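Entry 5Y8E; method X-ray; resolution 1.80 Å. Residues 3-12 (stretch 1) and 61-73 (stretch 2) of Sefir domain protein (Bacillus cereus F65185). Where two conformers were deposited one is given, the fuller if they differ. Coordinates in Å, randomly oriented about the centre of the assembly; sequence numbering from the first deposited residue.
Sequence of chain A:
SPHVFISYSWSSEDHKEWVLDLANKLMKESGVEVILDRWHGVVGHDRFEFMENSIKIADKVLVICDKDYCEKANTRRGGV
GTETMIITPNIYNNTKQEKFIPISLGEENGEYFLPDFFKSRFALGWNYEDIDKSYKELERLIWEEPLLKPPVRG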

# COMPACT_ATOMS: atom_id res chain seq x y z
N HIS A 3 -3.48 2.32 12.38
CA HIS A 3 -4.19 1.29 11.63
C HIS A 3 -3.72 1.34 10.18
O HIS A 3 -3.85 2.37 9.52
CB HIS A 3 -5.70 1.49 11.73
CG HIS A 3 -6.23 1.39 13.13
ND1 HIS A 3 -7.51 1.75 13.47
CD2 HIS A 3 -5.63 0.98 14.27
CE1 HIS A 3 -7.69 1.57 14.76
NE2 HIS A 3 -6.57 1.10 15.28
N VAL A 4 -3.20 0.22 9.71
CA VAL A 4 -2.55 0.16 8.41
C VAL A 4 -3.28 -0.78 7.44
O VAL A 4 -3.39 -1.98 7.71
CB VAL A 4 -1.08 -0.30 8.57
CG1 VAL A 4 -0.40 -0.43 7.23
CG2 VAL A 4 -0.32 0.65 9.49
N PHE A 5 -3.77 -0.25 6.32
CA PHE A 5 -4.40 -1.07 5.27
C PHE A 5 -3.35 -1.44 4.22
O PHE A 5 -2.52 -0.61 3.85
CB PHE A 5 -5.57 -0.30 4.62
CG PHE A 5 -6.14 -0.97 3.39
CD1 PHE A 5 -6.62 -2.28 3.44
CD2 PHE A 5 -6.19 -0.28 2.18
CE1 PHE A 5 -7.14 -2.89 2.31
CE2 PHE A 5 -6.71 -0.88 1.04
CZ PHE A 5 -7.19 -2.19 1.11
N ILE A 6 -3.37 -2.69 3.77
CA ILE A 6 -2.46 -3.12 2.72
C ILE A 6 -3.23 -3.34 1.42
O ILE A 6 -4.07 -4.24 1.33
CB ILE A 6 -1.67 -4.39 3.11
CG1 ILE A 6 -0.90 -4.14 4.41
CG2 ILE A 6 -0.74 -4.83 1.97
CD1 ILE A 6 -0.06 -5.35 4.89
N SER A 7 -2.95 -2.49 0.44
CA SER A 7 -3.53 -2.62 -0.88
C SER A 7 -2.56 -3.39 -1.76
O SER A 7 -1.39 -2.99 -1.90
CB SER A 7 -3.81 -1.23 -1.47
OG SER A 7 -4.35 -1.30 -2.78
N TYR A 8 -3.02 -4.49 -2.34
CA TYR A 8 -2.14 -5.33 -3.15
C TYR A 8 -2.93 -6.14 -4.16
O TYR A 8 -4.15 -6.24 -4.07
CB TYR A 8 -1.27 -6.25 -2.27
CG TYR A 8 -2.01 -7.38 -1.58
CD1 TYR A 8 -2.89 -7.13 -0.54
CD2 TYR A 8 -1.79 -8.71 -1.94
CE1 TYR A 8 -3.56 -8.14 0.10
CE2 TYR A 8 -2.45 -9.75 -1.29
CZ TYR A 8 -3.34 -9.45 -0.27
OH TYR A 8 -4.02 -10.45 0.38
N SER A 9 -2.23 -6.69 -5.14
CA SER A 9 -2.88 -7.55 -6.13
C SER A 9 -2.51 -9.00 -5.83
O SER A 9 -1.42 -9.27 -5.34
CB SER A 9 -2.41 -7.17 -7.53
OG SER A 9 -2.98 -8.04 -8.49
N TRP A 10 -3.41 -9.93 -6.12
CA TRP A 10 -3.12 -11.34 -5.90
C TRP A 10 -2.34 -11.91 -7.09
O TRP A 10 -2.81 -12.79 -7.81
CB TRP A 10 -4.41 -12.14 -5.68
CG TRP A 10 -5.02 -11.96 -4.30
CD1 TRP A 10 -4.84 -10.91 -3.44
CD2 TRP A 10 -5.90 -12.88 -3.63
NE1 TRP A 10 -5.57 -11.11 -2.29
CE2 TRP A 10 -6.22 -12.32 -2.38
CE3 TRP A 10 -6.45 -14.12 -3.98
CZ2 TRP A 10 -7.07 -12.96 -1.47
CZ3 TRP A 10 -7.30 -14.75 -3.07
CH2 TRP A 10 -7.60 -14.17 -1.83
N SER A 11 -1.12 -11.39 -7.29
CA SER A 11 -0.33 -11.69 -8.47
C SER A 11 0.07 -13.16 -8.60
O SER A 11 0.15 -13.70 -9.71
CB SER A 11 0.93 -10.82 -8.47
OG SER A 11 0.60 -9.47 -8.25
N SER A 12 0.30 -13.81 -7.46
CA SER A 12 0.74 -15.20 -7.43
C SER A 12 0.59 -15.69 -6.00
O SER A 12 0.39 -14.88 -5.09
CB SER A 12 2.20 -15.30 -7.85
OG SER A 12 3.04 -14.70 -6.88
N VAL A 61 -1.79 3.68 4.29
CA VAL A 61 -2.14 2.69 3.28
C VAL A 61 -0.87 2.24 2.58
O VAL A 61 -0.21 3.03 1.89
CB VAL A 61 -3.12 3.27 2.22
CG1 VAL A 61 -3.38 2.25 1.13
CG2 VAL A 61 -4.44 3.70 2.88
N LEU A 62 -0.50 0.98 2.76
CA LEU A 62 0.66 0.46 2.04
C LEU A 62 0.19 0.05 0.65
O LEU A 62 -0.80 -0.67 0.50
CB LEU A 62 1.25 -0.75 2.76
CG LEU A 62 1.60 -0.58 4.23
CD1 LEU A 62 2.44 -1.75 4.75
CD2 LEU A 62 2.30 0.77 4.49
N VAL A 63 0.90 0.52 -0.38
CA VAL A 63 0.54 0.16 -1.75
C VAL A 63 1.63 -0.75 -2.25
O VAL A 63 2.76 -0.31 -2.47
CB VAL A 63 0.40 1.39 -2.66
CG1 VAL A 63 -0.18 0.97 -4.01
CG2 VAL A 63 -0.51 2.44 -2.03
N ILE A 64 1.32 -2.04 -2.37
CA ILE A 64 2.34 -3.02 -2.72
C ILE A 64 2.54 -3.02 -4.23
O ILE A 64 1.79 -3.64 -4.99
CB ILE A 64 1.98 -4.44 -2.23
CG1 ILE A 64 1.66 -4.42 -0.73
CG2 ILE A 64 3.11 -5.40 -2.54
CD1 ILE A 64 2.75 -3.76 0.14
N CYS A 65 3.55 -2.29 -4.66
CA CYS A 65 3.74 -2.06 -6.07
C CYS A 65 4.70 -3.06 -6.70
O CYS A 65 5.87 -2.76 -6.91
CB CYS A 65 4.24 -0.64 -6.29
SG CYS A 65 3.03 0.63 -5.90
N ASP A 66 4.20 -4.25 -6.99
CA ASP A 66 4.92 -5.13 -7.89
C ASP A 66 4.53 -4.78 -9.32
O ASP A 66 3.68 -3.90 -9.54
CB ASP A 66 4.70 -6.62 -7.55
CG ASP A 66 3.24 -7.06 -7.64
OD1 ASP A 66 2.32 -6.20 -7.69
OD2 ASP A 66 3.01 -8.29 -7.65
N LYS A 67 5.14 -5.44 -10.29
CA LYS A 67 4.89 -5.12 -11.70
C LYS A 67 3.41 -5.29 -12.03
O LYS A 67 2.82 -4.45 -12.73
CB LYS A 67 5.74 -6.00 -12.61
CG LYS A 67 5.44 -5.84 -14.09
CD LYS A 67 6.48 -6.52 -14.95
CE LYS A 67 7.47 -5.50 -15.50
NZ LYS A 67 8.65 -6.13 -16.18
N ASP A 68 2.81 -6.36 -11.52
CA ASP A 68 1.42 -6.67 -11.79
C ASP A 68 0.47 -5.57 -11.32
O ASP A 68 -0.42 -5.15 -12.05
CB ASP A 68 1.04 -8.00 -11.12
CG ASP A 68 -0.39 -8.41 -11.40
OD1 ASP A 68 -0.69 -8.72 -12.58
OD2 ASP A 68 -1.21 -8.43 -10.45
N TYR A 69 0.67 -5.11 -10.09
CA TYR A 69 -0.20 -4.08 -9.52
C TYR A 69 -0.14 -2.83 -10.38
O TYR A 69 -1.16 -2.25 -10.73
CB TYR A 69 0.25 -3.75 -8.10
CG TYR A 69 -0.70 -2.86 -7.33
CD1 TYR A 69 -0.67 -1.48 -7.48
CD2 TYR A 69 -1.61 -3.40 -6.43
CE1 TYR A 69 -1.53 -0.66 -6.77
CE2 TYR A 69 -2.48 -2.58 -5.71
CZ TYR A 69 -2.43 -1.22 -5.89
OH TYR A 69 -3.28 -0.40 -5.18
N CYS A 70 1.07 -2.44 -10.74
CA CYS A 70 1.33 -1.22 -11.50
C CYS A 70 0.72 -1.27 -12.90
O CYS A 70 0.10 -0.32 -13.37
CB CYS A 70 2.84 -0.99 -11.60
SG CYS A 70 3.37 0.56 -12.39
N GLU A 71 0.91 -2.41 -13.57
CA GLU A 71 0.40 -2.55 -14.93
C GLU A 71 -1.13 -2.54 -14.98
O GLU A 71 -1.73 -1.97 -15.89
CB GLU A 71 0.99 -3.79 -15.61
CG GLU A 71 2.51 -3.74 -15.72
CD GLU A 71 3.08 -4.66 -16.79
OE1 GLU A 71 2.54 -5.77 -16.97
OE2 GLU A 71 4.07 -4.27 -17.44
N LYS A 72 -1.76 -3.13 -13.97
CA LYS A 72 -3.21 -3.15 -13.88
C LYS A 72 -3.75 -1.78 -13.46
O LYS A 72 -4.79 -1.33 -13.94
CB LYS A 72 -3.67 -4.23 -12.91
CG LYS A 72 -3.55 -5.67 -13.44
CD LYS A 72 -3.47 -6.67 -12.30
CE LYS A 72 -3.88 -8.08 -12.72
NZ LYS A 72 -5.36 -8.26 -12.66
N ALA A 73 -3.02 -1.12 -12.57
CA ALA A 73 -3.38 0.22 -12.12
C ALA A 73 -3.31 1.18 -13.30
O ALA A 73 -4.12 2.11 -13.41
CB ALA A 73 -2.45 0.68 -11.02
O HOH W 1 0.61 -6.19 -5.30

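Where two parallel strands part, side chains and water commonly take over the hydrogen bonding that the backbone has supplied, and this contact is a compact example. Ser 9 OG donates to Asp 68 OD2 at 2.7 Å, while Ser 11 OG lies 2.7 Å from Asp 66 OD2 and 3.0 Å from Asp 68 OD2, two acceptors within reach of one proton. Asp 66 also caps the helix, its OD1 accepting from Tyr 69 N at 3.1 Å. Farther back, Ser 7 OG and Tyr 69 OH share a hydrogen bond of 2.8 Å, made at the edge of the tyrosine ring.

The strands follow the parallel pattern, in which one residue bonds to two partners flanking its opposite number: Ser 7 N donates to Leu 62 O (2.8 Å), and Ser 7 O accepts from Ile 64 N (2.9 Å). Leu 62 N donates to Phe 5 O, also at 2.8 Å. One step on, a water replaces the direct bond, accepting from Ser 9 N and donating to Ile 64 O and Asp 66 OD1.

In the apolar packing, Val 4 CG1 approaches Leu 62 CG at 3.6 Å, and Ile 6 CG2 meets Ile 64 CG1 at the same distance; on the other sheet face, Phe 5 CD2 lies 3.9 Å from Val 61 CG1.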